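Local coordinates for protein TRAP-type C4-dicarboxylate:H+ symport system substrate-binding component DctP (Shewanella oneidensis, PDB 4MX6) that binds succinate and probably serves as the periplasmic solute-binding component of a TRAP transporter for proton-coupled uptake of C4-dicarboxylates, at residues A253-K256 / K262-V265. Numbering follows the deposited sequence.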
loop_
_atom_site.group_PDB
_atom_site.type_symbol
_atom_site.label_atom_id
_atom_site.label_comp_id
_atom_site.label_asym_id
_atom_site.label_seq_id
_atom_site.Cartn_x
_atom_site.Cartn_y
_atom_site.Cartn_z
ATOM N N ALA A 253 -11.433 5.955 19.661
ATOM C CA ALA A 253 -11.387 6.853 20.805
ATOM C C ALA A 253 -11.176 8.299 20.354
ATOM O O ALA A 253 -11.861 9.206 20.828
ATOM C CB ALA A 253 -10.301 6.419 21.779
ATOM N N PHE A 254 -10.240 8.532 19.438
ATOM C CA PHE A 254 -10.026 9.890 18.954
ATOM C C PHE A 254 -11.232 10.395 18.164
ATOM O O PHE A 254 -11.711 11.512 18.370
ATOM C CB PHE A 254 -8.775 10.003 18.088
ATOM C CG PHE A 254 -8.654 11.336 17.428
ATOM C CD1 PHE A 254 -8.378 12.471 18.178
ATOM C CD2 PHE A 254 -8.861 11.476 16.064
ATOM C CE1 PHE A 254 -8.294 13.710 17.571
ATOM C CE2 PHE A 254 -8.779 12.717 15.466
ATOM C CZ PHE A 254 -8.500 13.832 16.225
ATOM N N TRP A 255 -11.746 9.560 17.277
ATOM C CA TRP A 255 -12.829 9.991 16.405
ATOM C C TRP A 255 -14.063 10.377 17.235
ATOM O O TRP A 255 -14.691 11.401 16.974
ATOM C CB TRP A 255 -13.131 8.875 15.408
ATOM C CG TRP A 255 -13.814 9.283 14.125
ATOM C CD1 TRP A 255 -14.947 8.724 13.607
ATOM C CD2 TRP A 255 -13.388 10.274 13.170
ATOM N NE1 TRP A 255 -15.257 9.306 12.409
ATOM C CE2 TRP A 255 -14.320 10.261 12.116
ATOM C CE3 TRP A 255 -12.320 11.169 13.105
ATOM C CZ2 TRP A 255 -14.224 11.104 11.015
ATOM C CZ3 TRP A 255 -12.231 12.012 12.004
ATOM C CH2 TRP A 255 -13.178 11.979 10.985
ATOM N N LYS A 256 -14.374 9.578 18.249
ATOM C CA LYS A 256 -15.492 9.875 19.144
ATOM C C LYS A 256 -15.239 11.096 20.028
ATOM O O LYS A 256 -16.189 11.721 20.499
ATOM C CB LYS A 256 -15.812 8.658 20.014
ATOM C CG LYS A 256 -16.542 7.568 19.254
ATOM C CD LYS A 256 -16.811 6.335 20.101
ATOM C CE LYS A 256 -17.606 5.299 19.312
ATOM N NZ LYS A 256 -17.692 3.987 20.009
ATOM N N LYS A 262 -17.206 19.536 14.198
ATOM C CA LYS A 262 -15.803 19.589 13.819
ATOM C C LYS A 262 -15.398 18.292 13.121
ATOM O O LYS A 262 -14.641 18.313 12.145
ATOM C CB LYS A 262 -14.920 19.836 15.049
ATOM C CG LYS A 262 -15.287 21.067 15.853
ATOM C CD LYS A 262 -15.310 22.301 15.006
ATOM C CE LYS A 262 -15.983 23.453 15.742
ATOM N NZ LYS A 262 -16.011 24.690 14.907
ATOM N N ARG A 263 -15.889 17.164 13.628
ATOM C CA ARG A 263 -15.614 15.875 13.007
ATOM C C ARG A 263 -16.058 15.891 11.544
ATOM O O ARG A 263 -15.356 15.386 10.672
ATOM C CB ARG A 263 -16.316 14.744 13.764
ATOM C CG ARG A 263 -15.939 13.368 13.228
ATOM C CD ARG A 263 -16.748 12.227 13.829
ATOM N NE ARG A 263 -16.735 12.225 15.291
ATOM C CZ ARG A 263 -17.792 12.365 16.089
ATOM N NH1 ARG A 263 -19.027 12.523 15.620
ATOM N NH2 ARG A 263 -17.598 12.341 17.391
ATOM N N LYS A 264 -17.234 16.453 11.273
ATOM C CA LYS A 264 -17.739 16.503 9.909
ATOM C C LYS A 264 -16.836 17.320 8.985
ATOM O O LYS A 264 -16.567 16.914 7.859
ATOM C CB LYS A 264 -19.155 17.068 9.910
ATOM C CG LYS A 264 -19.786 17.122 8.545
ATOM C CD LYS A 264 -21.232 17.553 8.624
ATOM C CE LYS A 264 -21.880 17.514 7.260
ATOM N NZ LYS A 264 -23.301 17.855 7.349
ATOM N N VAL A 265 -16.342 18.453 9.459
ATOM C CA VAL A 265 -15.416 19.266 8.675
ATOM C C VAL A 265 -14.107 18.502 8.411
ATOM O O VAL A 265 -13.585 18.491 7.281
ATOM C CB VAL A 265 -15.121 20.605 9.388
ATOM C CG1 VAL A 265 -14.091 21.413 8.621
ATOM C CG2 VAL A 265 -16.398 21.419 9.546
HETATM O O HOH W 1 -18.646 11.271 20.386
#
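With CG anti to the backbone N in both residues (chi1 -174° in Arg-263), the arginine chain runs out from helix 260-295 across one face of the indole of Trp-255 on helix 252-257, and a bend at chi3 of Arg-263 then lifts its guanidinium off the ring toward O of Trp-255. The result illustrates how a single arginine can serve two kinds of partner at once. Its aliphatic part lies against one face of the indole: CD of Arg-263 sits 3.7 Å from the centroid of the five-membered ring of Trp-255, a CH-pi contact over the face, while CG of Arg-263 approaches CZ2 of Trp-255 at 3.6 Å, nearer the rim of the six-membered ring. The guanidinium itself does not stack, its plane being inclined by 53° to the indole.

Instead it works side-on, NE and NH2 converging on one carbonyl oxygen that lies close to the guanidinium plane. The bond from NE of Arg-263 to O of Trp-255 is the shorter and straighter, at 2.8 Å and 155°, and reaches the oxygen from above the carbonyl plane; that from NH2 of Arg-263 to the same O is 3.1 Å long and more bent. A water donates to O of Lys-256 and weakly accepts from NH2 of Arg-263, extending the link to the next carbonyl.

An alanine at Arg-263 would probably leave O of Trp-255 without its two donors and uncover that face of the indole. Ile-266 and Lys-267 also touch Trp-255 from the long helix, whereas Lys-256 turns its ammonium to Asp-252. Away from the succinate site, the arrangement is a surface corner between two consecutive helices joined by a short link, where an arginine from the start of the long helix 260-295 binds a main-chain carbonyl near the C-terminal end of the short helix before it.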